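Local coordinates for transcription factor inhibitor I-kappa-B-beta (Mus musculus, PDB 1OY3), which inhibits NF-kappa-B by binding it and trapping it in the cytoplasm, although its unphosphorylated form can also accompany NF-kappa-B to the nucleus, at residues Tyr4-Glu7 with Asp8-Ala12; His35-Leu38 with Asp39-Asn42. All blocks are in the same frame, centred on the assembly; numbering follows the deposited sequence.

Interaction 1 of 2, residues Tyr4-Glu7 with Asp8-Ala12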
loop_
_atom_site.group_PDB
_atom_site.type_symbol
_atom_site.label_atom_id
_atom_site.label_comp_id
_atom_site.label_asym_id
_atom_site.label_seq_id
_atom_site.Cartn_x
_atom_site.Cartn_y
_atom_site.Cartn_z
ATOM N N TYR C 4 10.965 -28.899 6.928
ATOM C CA TYR C 4 9.859 -28.756 7.868
ATOM C C TYR C 4 9.156 -27.417 7.658
ATOM O O TYR C 4 9.791 -26.416 7.331
ATOM C CB TYR C 4 10.373 -28.826 9.306
ATOM C CG TYR C 4 9.386 -28.282 10.306
ATOM C CD1 TYR C 4 8.266 -29.019 10.679
ATOM C CD2 TYR C 4 9.530 -26.991 10.821
ATOM C CE1 TYR C 4 7.307 -28.487 11.537
ATOM C CE2 TYR C 4 8.578 -26.448 11.678
ATOM C CZ TYR C 4 7.467 -27.201 12.031
ATOM O OH TYR C 4 6.511 -26.665 12.863
ATOM N N VAL C 5 7.851 -27.411 7.858
ATOM C CA VAL C 5 7.050 -26.201 7.713
ATOM C C VAL C 5 5.872 -26.206 8.682
ATOM O O VAL C 5 5.212 -27.231 8.842
ATOM C CB VAL C 5 6.511 -26.057 6.275
ATOM C CG1 VAL C 5 7.657 -25.811 5.308
ATOM C CG2 VAL C 5 5.731 -27.301 5.881
ATOM N N THR C 6 5.621 -25.072 9.319
ATOM C CA THR C 6 4.522 -24.956 10.270
ATOM C C THR C 6 3.193 -24.831 9.521
ATOM O O THR C 6 3.169 -24.844 8.289
ATOM C CB THR C 6 4.717 -23.725 11.189
ATOM O OG1 THR C 6 3.791 -23.793 12.277
ATOM C CG2 THR C 6 4.474 -22.432 10.423
ATOM N N GLU C 7 2.093 -24.727 10.263
ATOM C CA GLU C 7 0.773 -24.581 9.655
ATOM C C GLU C 7 0.694 -23.224 8.975
ATOM O O GLU C 7 -0.209 -22.978 8.173
ATOM C CB GLU C 7 -0.335 -24.628 10.706
ATOM C CG GLU C 7 -0.204 -25.720 11.736
ATOM C CD GLU C 7 -1.398 -25.762 12.665
ATOM O OE1 GLU C 7 -1.442 -24.943 13.610
ATOM O OE2 GLU C 7 -2.289 -26.611 12.452
ATOM N N ASP C 8 1.628 -22.340 9.330
ATOM C CA ASP C 8 1.671 -20.996 8.771
ATOM C C ASP C 8 2.675 -20.907 7.627
ATOM O O ASP C 8 2.906 -19.832 7.077
ATOM C CB ASP C 8 2.037 -19.977 9.857
ATOM C CG ASP C 8 1.191 -20.125 11.118
ATOM O OD1 ASP C 8 -0.044 -20.275 11.001
ATOM O OD2 ASP C 8 1.761 -20.082 12.230
ATOM N N GLY C 9 3.273 -22.039 7.269
ATOM C CA GLY C 9 4.240 -22.049 6.185
ATOM C C GLY C 9 5.641 -21.605 6.570
ATOM O O GLY C 9 6.491 -21.442 5.703
ATOM N N ASP C 10 5.889 -21.419 7.864
ATOM C CA ASP C 10 7.205 -21.000 8.350
ATOM C C ASP C 10 8.190 -22.167 8.501
ATOM O O ASP C 10 7.949 -23.104 9.264
ATOM C CB ASP C 10 7.075 -20.297 9.701
ATOM C CG ASP C 10 6.385 -18.956 9.596
ATOM O OD1 ASP C 10 6.700 -18.206 8.650
ATOM O OD2 ASP C 10 5.543 -18.647 10.464
ATOM N N THR C 11 9.302 -22.100 7.778
ATOM C CA THR C 11 10.311 -23.146 7.855
ATOM C C THR C 11 11.191 -22.897 9.076
ATOM O O THR C 11 10.937 -21.980 9.857
ATOM C CB THR C 11 11.210 -23.154 6.615
ATOM O OG1 THR C 11 12.103 -22.038 6.677
ATOM C CG2 THR C 11 10.370 -23.060 5.348
ATOM N N ALA C 12 12.224 -23.714 9.241
ATOM C CA ALA C 12 13.134 -23.562 10.373
ATOM C C ALA C 12 13.790 -22.179 10.323
ATOM O O ALA C 12 14.124 -21.598 11.360
ATOM C CB ALA C 12 14.196 -24.659 10.343
HETATM O O HOH W 1 12.747 -26.360 7.974
#
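The Y4 ring approaches the backbone carbonyl of D10 obliquely, with CE2 4.2 Å from D10 O. Its CG is anti to the backbone N (chi1 163°), which swings the ring along the loop toward T6 and D10. Y4 is poorly ordered, so the ring position is less certain. The D10 carboxylate has its polar partners elsewhere: OD1 accepts a hydrogen bond from N42 ND2, and OD2 forms a salt bridge with a basic side chain of another protein chain. Outside the loop, D8 OD2 also pairs with a basic side chain of another protein chain.

The backbone makes a hairpin-shaped loop with a type I turn plus G1 bulge, consistent with the finger loops of ankyrin repeats. The turn runs from T6 to G9 and is closed by G9 N donating to T6 O at 3.0 Å. G9 has a positive phi (81°), which suits glycine. T6 N in turn donates to D10 O. T6 OG1 is anti to N (chi1 -168°), which places CG2 over one side of the turn, 3.4 Å from D10 CB and 3.5 Å from D8 CB. Further along, the CA-H of T11 points at Y4 O, and V5 CG1 lies 3.9 Å from T11 CG2. Water 1 bridges Y4 O and A12 N.

T11 is the N-cap of helix 12-18, its OG1 accepting from L13 N. The loop leads straight into this helix, where Y4 and D10 pack on L15.

Interaction 2 of 2, residues His35-Leu38 with Asp39-Asn42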
loop_
_atom_site.group_PDB
_atom_site.type_symbol
_atom_site.label_atom_id
_atom_site.label_comp_id
_atom_site.label_asym_id
_atom_site.label_seq_id
_atom_site.Cartn_x
_atom_site.Cartn_y
_atom_site.Cartn_z
ATOM N N HIS C 35 21.009 -21.721 -1.569
ATOM C CA HIS C 35 19.852 -22.556 -1.869
ATOM C C HIS C 35 18.596 -21.707 -2.037
ATOM O O HIS C 35 18.555 -20.541 -1.697
ATOM C CB HIS C 35 20.033 -23.951 -1.267
ATOM C CG HIS C 35 20.968 -24.826 -2.043
ATOM N ND1 HIS C 35 20.527 -25.846 -2.859
ATOM C CD2 HIS C 35 22.318 -24.835 -2.128
ATOM C CE1 HIS C 35 21.563 -26.446 -3.413
ATOM N NE2 HIS C 35 22.665 -25.852 -2.987
ATOM N N GLU C 36 17.533 -22.372 -2.525
ATOM C CA GLU C 36 16.240 -21.720 -2.709
ATOM C C GLU C 36 15.522 -21.734 -1.366
ATOM O O GLU C 36 14.497 -21.079 -1.186
ATOM C CB GLU C 36 15.394 -22.462 -3.747
ATOM C CG GLU C 36 16.074 -22.661 -5.092
ATOM C CD GLU C 36 15.124 -23.188 -6.159
ATOM O OE1 GLU C 36 15.450 -23.074 -7.360
ATOM O OE2 GLU C 36 14.045 -23.712 -5.795
ATOM N N TYR C 37 16.075 -22.494 -0.428
ATOM C CA TYR C 37 15.516 -22.611 0.911
ATOM C C TYR C 37 15.429 -21.235 1.566
ATOM O O TYR C 37 14.511 -20.965 2.337
ATOM C CB TYR C 37 16.398 -23.534 1.753
ATOM C CG TYR C 37 15.903 -23.785 3.159
ATOM C CD1 TYR C 37 14.724 -24.492 3.393
ATOM C CD2 TYR C 37 16.634 -23.344 4.261
ATOM C CE1 TYR C 37 14.289 -24.759 4.699
ATOM C CE2 TYR C 37 16.210 -23.604 5.565
ATOM C CZ TYR C 37 15.039 -24.311 5.779
ATOM O OH TYR C 37 14.634 -24.573 7.070
ATOM N N LEU C 38 16.388 -20.368 1.259
ATOM C CA LEU C 38 16.401 -19.025 1.834
ATOM C C LEU C 38 15.187 -18.199 1.444
ATOM O O LEU C 38 14.639 -17.472 2.268
ATOM C CB LEU C 38 17.657 -18.257 1.408
ATOM C CG LEU C 38 18.982 -18.578 2.091
ATOM C CD1 LEU C 38 20.086 -17.731 1.476
ATOM C CD2 LEU C 38 18.862 -18.302 3.577
ATOM N N ASP C 39 14.759 -18.320 0.192
ATOM C CA ASP C 39 13.629 -17.529 -0.287
ATOM C C ASP C 39 12.234 -18.112 -0.093
ATOM O O ASP C 39 11.257 -17.543 -0.576
ATOM C CB ASP C 39 13.833 -17.177 -1.764
ATOM C CG ASP C 39 15.101 -16.376 -1.999
ATOM O OD1 ASP C 39 15.371 -15.440 -1.209
ATOM O OD2 ASP C 39 15.824 -16.676 -2.976
ATOM N N LEU C 40 12.130 -19.233 0.611
ATOM C CA LEU C 40 10.826 -19.835 0.835
ATOM C C LEU C 40 9.928 -18.838 1.554
ATOM O O LEU C 40 10.340 -18.211 2.522
ATOM C CB LEU C 40 10.964 -21.116 1.661
ATOM C CG LEU C 40 11.648 -22.287 0.943
ATOM C CD1 LEU C 40 11.776 -23.463 1.895
ATOM C CD2 LEU C 40 10.836 -22.683 -0.294
ATOM N N GLN C 41 8.699 -18.698 1.072
ATOM C CA GLN C 41 7.743 -17.764 1.655
ATOM C C GLN C 41 6.659 -18.474 2.454
ATOM O O GLN C 41 6.037 -19.404 1.949
ATOM C CB GLN C 41 7.088 -16.955 0.537
ATOM C CG GLN C 41 8.082 -16.247 -0.380
ATOM C CD GLN C 41 7.431 -15.708 -1.646
ATOM O OE1 GLN C 41 7.830 -16.052 -2.757
ATOM N NE2 GLN C 41 6.424 -14.862 -1.480
ATOM N N ASN C 42 6.425 -18.040 3.691
ATOM C CA ASN C 42 5.374 -18.647 4.498
ATOM C C ASN C 42 4.030 -18.277 3.865
ATOM O O ASN C 42 4.001 -17.776 2.744
ATOM C CB ASN C 42 5.428 -18.166 5.954
ATOM C CG ASN C 42 5.288 -16.677 6.077
ATOM O OD1 ASN C 42 4.837 -16.006 5.151
ATOM N ND2 ASN C 42 5.664 -16.144 7.231
HETATM O O HOH W 2 12.611 -17.871 3.919
#
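Y37 and L40 meet side chain to side chain where ankyrin repeat 1 ends and the linker to repeat 2 begins. The tight part is here. L40 CD1 sits 3.5 Å from Y37 CD1 and approaches the ring obliquely. Y37 CG is anti to the backbone N (chi1 -178°), which carries the ring beside the L40 branch. L40 CG also lies over the backbone, 3.4 Å from Y37 O. Y37 packs as well on A12 and L13 of helix 12-18. L38 packs on L13 of the same helix and on L29 and S32 of helix 22-32.

The solvent side is looser. E36 is exposed and its carboxylate leads away from the turn. L40 is exposed too, despite its contact with the ring.

The backbone of E36 to L38 makes a short helical turn without regular helix bonds. The bonds it does make are weak: D39 N donates to E36 O at 3.1 Å with a bent angle of 129°, and L40 N donates to Y37 O over a long 3.4 Å. The chain then extends from L40 toward the next finger loop. D39 OD1 accepts a hydrogen bond from G70 N and so ties the linker to repeat 2. Across the turn, water 2 donates to both L38 O and L40 O, at 2.6 and 2.7 Å.

Overall arrangement
Interactions 1 and 2 come in series along the chain, separated by the helix pair 12-18 and 22-32, and their centres are 11 Å apart. Both lie near the N-terminal end of the ankyrin stack, on the same side of the chain's centre. They touch directly. The CB of N42 packs against two backbone oxygens of the first loop, 3.2 Å from D8 O and 3.5 Å from G9 O. The first finger loop is thereby held next to the chain that leads into repeat 2 and helix 48-55. Residues of both interactions also contact another protein chain of the complex, so this edge forms part of the binding surface.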